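Local coordinates for protein coatomer subunit delta (Saccharomyces cerevisiae, PDB 5FJZ) that forms part of the coatomer coat of Golgi transport vesicles, its mu-homology domain binding a tryptophan-based motif of the tether subunit Dsl1, at residues Q135-S146 with N200-A211. Sequence-based numbering, arbitrary orientation.
Sequences QQGFDVIIEYES and NDAGALAFTIEA
Tyr144 holds CG between the backbone N and the carbonyl carbon (chi1 52°), a torsion that folds its ring across the neighbouring strand and onto Gly203. The ring lies over the Gly203-Ala204 peptide, with Gly203 C 3.5 Å above the ring plane over its centre and Ala204 N against the same face, while Gly203 CA makes a CH-pi contact. The lack of a side chain on Gly203 is what admits the ring, since a CB there would collide with Tyr144 CE1. Phe207, its counterpart on the other strand, has the same first torsion and takes Val140 over one face, with Val140 CB 4.0 Å from the Phe207 ring centroid. Ile142 CD1 meets the edge of that ring, 3.9 Å from Phe207 CE1. Beneath these groups, strands 137-146 and 202-210 run antiparallel in the smaller sheet of the mu-homology domain, and paired backbone bonds such as Ile142 N to Leu205 O (2.8 Å) set their register. The aromatic face packs on strands 155-159 and 190-194 of the larger sheet, through Phe157, Ile159 and Ile192. Were this tyrosine an alanine, the Gly203-Ala204 peptide would probably lose its aromatic cover and a gap would open beside Phe157. On the other face, Thr208 OG1 donates to Asp139 OD1 (2.6 Å), approaching on the anti side, 33° out of the carboxylate plane; Asn170 also bonds that hydroxyl. One face thus packs apolar and aromatic groups against the larger sheet, while the other carries a single hydroxyl-carboxylate bond beside Ile141 and the alanines.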
loop_
_atom_site.group_PDB
_atom_site.type_symbol
_atom_site.label_atom_id
_atom_site.label_comp_id
_atom_site.label_asym_id
_atom_site.label_seq_id
_atom_site.Cartn_x
_atom_site.Cartn_y
_atom_site.Cartn_z
ATOM N N GLN A 135 -0.460 16.971 -35.889
ATOM C CA GLN A 135 -1.240 16.970 -34.659
ATOM C C GLN A 135 -0.781 18.123 -33.787
ATOM O O GLN A 135 0.270 18.706 -34.059
ATOM C CB GLN A 135 -1.120 15.595 -33.911
ATOM C CG GLN A 135 -1.517 14.410 -34.798
ATOM C CD GLN A 135 -1.863 13.090 -34.068
ATOM O OE1 GLN A 135 -1.996 12.035 -34.710
ATOM N NE2 GLN A 135 -1.980 13.140 -32.763
ATOM N N GLN A 136 -1.565 18.452 -32.761
ATOM C CA GLN A 136 -1.192 19.423 -31.716
ATOM C C GLN A 136 -0.399 18.703 -30.594
ATOM O O GLN A 136 -0.895 18.375 -29.491
ATOM C CB GLN A 136 -2.429 20.122 -31.210
ATOM C CG GLN A 136 -2.158 21.308 -30.255
ATOM C CD GLN A 136 -1.278 22.488 -30.764
ATOM O OE1 GLN A 136 -1.681 23.657 -30.625
ATOM N NE2 GLN A 136 -0.065 22.210 -31.277
ATOM N N GLY A 137 0.865 18.458 -30.898
ATOM C CA GLY A 137 1.629 17.524 -30.072
ATOM C C GLY A 137 2.925 17.175 -30.736
ATOM O O GLY A 137 3.568 18.055 -31.297
ATOM N N PHE A 138 3.334 15.925 -30.580
ATOM C CA PHE A 138 4.720 15.592 -30.742
ATOM C C PHE A 138 5.005 14.308 -31.500
ATOM O O PHE A 138 4.284 13.346 -31.418
ATOM C CB PHE A 138 5.394 15.559 -29.365
ATOM C CG PHE A 138 5.321 16.868 -28.594
ATOM C CD1 PHE A 138 4.207 17.178 -27.859
ATOM C CD2 PHE A 138 6.371 17.803 -28.658
ATOM C CE1 PHE A 138 4.090 18.378 -27.183
ATOM C CE2 PHE A 138 6.290 19.001 -27.952
ATOM C CZ PHE A 138 5.132 19.293 -27.232
ATOM N N ASP A 139 6.108 14.340 -32.264
ATOM C CA ASP A 139 6.632 13.228 -32.977
ATOM C C ASP A 139 7.707 12.621 -32.048
ATOM O O ASP A 139 8.697 13.261 -31.673
ATOM C CB ASP A 139 7.245 13.597 -34.359
ATOM C CG ASP A 139 6.237 14.143 -35.356
ATOM O OD1 ASP A 139 5.026 13.871 -35.330
ATOM O OD2 ASP A 139 6.658 14.880 -36.248
ATOM N N VAL A 140 7.418 11.425 -31.561
ATOM C CA VAL A 140 8.228 10.733 -30.629
ATOM C C VAL A 140 8.927 9.593 -31.250
ATOM O O VAL A 140 8.316 8.822 -32.006
ATOM C CB VAL A 140 7.355 10.158 -29.476
ATOM C CG1 VAL A 140 8.201 9.441 -28.454
ATOM C CG2 VAL A 140 6.559 11.283 -28.801
ATOM N N ILE A 141 10.183 9.388 -30.861
ATOM C CA ILE A 141 10.902 8.205 -31.207
ATOM C C ILE A 141 11.488 7.595 -29.921
ATOM O O ILE A 141 12.209 8.248 -29.165
ATOM C CB ILE A 141 12.087 8.513 -32.215
ATOM C CG1 ILE A 141 11.544 9.091 -33.513
ATOM C CG2 ILE A 141 12.939 7.255 -32.441
ATOM C CD1 ILE A 141 12.597 9.425 -34.589
ATOM N N ILE A 142 11.126 6.364 -29.695
ATOM C CA ILE A 142 11.697 5.582 -28.631
ATOM C C ILE A 142 12.631 4.587 -29.266
ATOM O O ILE A 142 12.222 3.647 -29.994
ATOM C CB ILE A 142 10.603 4.797 -27.803
ATOM C CG1 ILE A 142 9.582 5.758 -27.254
ATOM C CG2 ILE A 142 11.333 4.083 -26.637
ATOM C CD1 ILE A 142 8.336 5.102 -26.606
ATOM N N GLU A 143 13.880 4.674 -28.860
ATOM C CA GLU A 143 14.873 3.715 -29.291
ATOM C C GLU A 143 15.261 2.794 -28.206
ATOM O O GLU A 143 15.444 3.172 -27.106
ATOM C CB GLU A 143 16.144 4.450 -29.740
ATOM C CG GLU A 143 15.897 5.034 -31.116
ATOM C CD GLU A 143 17.023 5.880 -31.606
ATOM O OE1 GLU A 143 17.768 6.447 -30.753
ATOM O OE2 GLU A 143 17.144 5.949 -32.858
ATOM N N TYR A 144 15.304 1.547 -28.554
ATOM C CA TYR A 144 15.584 0.471 -27.625
ATOM C C TYR A 144 16.670 -0.457 -28.162
ATOM O O TYR A 144 16.828 -0.643 -29.389
ATOM C CB TYR A 144 14.309 -0.292 -27.347
ATOM C CG TYR A 144 13.525 -0.783 -28.562
ATOM C CD1 TYR A 144 13.848 -1.975 -29.202
ATOM C CD2 TYR A 144 12.423 -0.089 -29.002
ATOM C CE1 TYR A 144 13.155 -2.398 -30.342
ATOM C CE2 TYR A 144 11.685 -0.532 -30.087
ATOM C CZ TYR A 144 12.071 -1.659 -30.776
ATOM O OH TYR A 144 11.330 -2.087 -31.892
ATOM N N GLU A 145 17.428 -1.061 -27.245
ATOM C CA GLU A 145 18.381 -2.076 -27.556
ATOM C C GLU A 145 18.332 -3.179 -26.503
ATOM O O GLU A 145 18.442 -2.893 -25.300
ATOM C CB GLU A 145 19.818 -1.517 -27.616
ATOM C CG GLU A 145 20.782 -2.629 -27.999
ATOM C CD GLU A 145 22.094 -2.174 -28.573
ATOM O OE1 GLU A 145 22.639 -1.169 -28.070
ATOM O OE2 GLU A 145 22.563 -2.859 -29.535
ATOM N N SER A 146 18.090 -4.393 -26.952
ATOM C CA SER A 146 18.080 -5.580 -26.134
ATOM C C SER A 146 19.443 -6.184 -26.040
ATOM O O SER A 146 20.130 -6.329 -27.059
ATOM C CB SER A 146 17.164 -6.611 -26.723
ATOM O OG SER A 146 17.196 -7.851 -25.989
ATOM N N ASN A 200 19.219 -9.478 -28.906
ATOM C CA ASN A 200 20.373 -8.636 -29.219
ATOM C C ASN A 200 20.151 -7.490 -30.213
ATOM O O ASN A 200 21.076 -6.880 -30.701
ATOM C CB ASN A 200 21.564 -9.505 -29.591
ATOM C CG ASN A 200 22.148 -10.212 -28.384
ATOM O OD1 ASN A 200 22.143 -11.435 -28.303
ATOM N ND2 ASN A 200 22.623 -9.444 -27.431
ATOM N N ASP A 201 18.895 -7.171 -30.486
ATOM C CA ASP A 201 18.597 -6.226 -31.541
ATOM C C ASP A 201 18.438 -4.827 -30.971
ATOM O O ASP A 201 17.986 -4.673 -29.841
ATOM C CB ASP A 201 17.308 -6.670 -32.304
ATOM C CG ASP A 201 17.415 -6.450 -33.866
ATOM O OD1 ASP A 201 18.526 -6.597 -34.464
ATOM O OD2 ASP A 201 16.356 -6.160 -34.482
ATOM N N ALA A 202 18.686 -3.839 -31.823
ATOM C CA ALA A 202 18.359 -2.473 -31.607
ATOM C C ALA A 202 17.277 -2.029 -32.609
ATOM O O ALA A 202 17.277 -2.385 -33.797
ATOM C CB ALA A 202 19.542 -1.612 -31.700
ATOM N N GLY A 203 16.301 -1.339 -32.107
ATOM C CA GLY A 203 15.158 -0.934 -32.913
ATOM C C GLY A 203 14.559 0.317 -32.395
ATOM O O GLY A 203 15.078 0.957 -31.470
ATOM N N ALA A 204 13.391 0.658 -32.933
ATOM C CA ALA A 204 12.761 1.928 -32.609
ATOM C C ALA A 204 11.290 1.851 -32.777
ATOM O O ALA A 204 10.755 1.120 -33.695
ATOM C CB ALA A 204 13.309 3.020 -33.527
ATOM N N LEU A 205 10.618 2.638 -31.976
ATOM C CA LEU A 205 9.167 2.890 -32.167
ATOM C C LEU A 205 8.951 4.372 -32.344
ATOM O O LEU A 205 9.300 5.180 -31.463
ATOM C CB LEU A 205 8.398 2.385 -30.918
ATOM C CG LEU A 205 6.917 2.714 -30.834
ATOM C CD1 LEU A 205 6.138 2.064 -31.955
ATOM C CD2 LEU A 205 6.263 2.248 -29.503
ATOM N N ALA A 206 8.152 4.731 -33.351
ATOM C CA ALA A 206 7.916 6.086 -33.655
ATOM C C ALA A 206 6.452 6.377 -33.860
ATOM O O ALA A 206 5.746 5.614 -34.530
ATOM C CB ALA A 206 8.760 6.470 -34.939
ATOM N N PHE A 207 5.987 7.467 -33.286
ATOM C CA PHE A 207 4.575 7.847 -33.363
ATOM C C PHE A 207 4.401 9.283 -33.105
ATOM O O PHE A 207 5.306 9.950 -32.575
ATOM C CB PHE A 207 3.731 6.963 -32.398
ATOM C CG PHE A 207 4.218 7.030 -31.011
ATOM C CD1 PHE A 207 5.358 6.316 -30.612
ATOM C CD2 PHE A 207 3.684 7.888 -30.152
ATOM C CE1 PHE A 207 5.849 6.431 -29.302
ATOM C CE2 PHE A 207 4.181 8.031 -28.869
ATOM C CZ PHE A 207 5.259 7.275 -28.433
ATOM N N THR A 208 3.200 9.787 -33.427
ATOM C CA THR A 208 2.799 11.083 -33.113
ATOM C C THR A 208 1.607 11.054 -32.156
ATOM O O THR A 208 0.688 10.321 -32.379
ATOM C CB THR A 208 2.376 11.816 -34.416
ATOM O OG1 THR A 208 3.489 11.813 -35.340
ATOM C CG2 THR A 208 2.051 13.254 -34.105
ATOM N N ILE A 209 1.698 11.830 -31.128
ATOM C CA ILE A 209 0.714 11.848 -30.061
ATOM C C ILE A 209 0.511 13.262 -29.613
ATOM O O ILE A 209 1.449 14.053 -29.530
ATOM C CB ILE A 209 1.153 10.913 -28.878
ATOM C CG1 ILE A 209 0.011 10.734 -27.867
ATOM C CG2 ILE A 209 2.396 11.441 -28.182
ATOM C CD1 ILE A 209 0.279 9.559 -26.877
ATOM N N GLU A 210 -0.741 13.613 -29.283
ATOM C CA GLU A 210 -1.072 14.939 -28.704
ATOM C C GLU A 210 -0.680 15.055 -27.239
ATOM O O GLU A 210 -0.968 14.157 -26.486
ATOM C CB GLU A 210 -2.575 15.206 -28.751
ATOM C CG GLU A 210 -3.127 15.573 -30.110
ATOM C CD GLU A 210 -4.585 16.003 -30.029
ATOM O OE1 GLU A 210 -5.236 15.774 -28.967
ATOM O OE2 GLU A 210 -5.074 16.574 -31.029
ATOM N N ALA A 211 -0.063 16.171 -26.858
ATOM C CA ALA A 211 0.200 16.509 -25.502
ATOM C C ALA A 211 0.310 18.009 -25.410
ATOM O O ALA A 211 0.671 18.661 -26.389
ATOM C CB ALA A 211 1.533 15.879 -25.058
HETATM O O HOH W 1 -2.146 19.305 -27.374
HETATM O O HOH W 2 22.291 -4.844 -31.475
#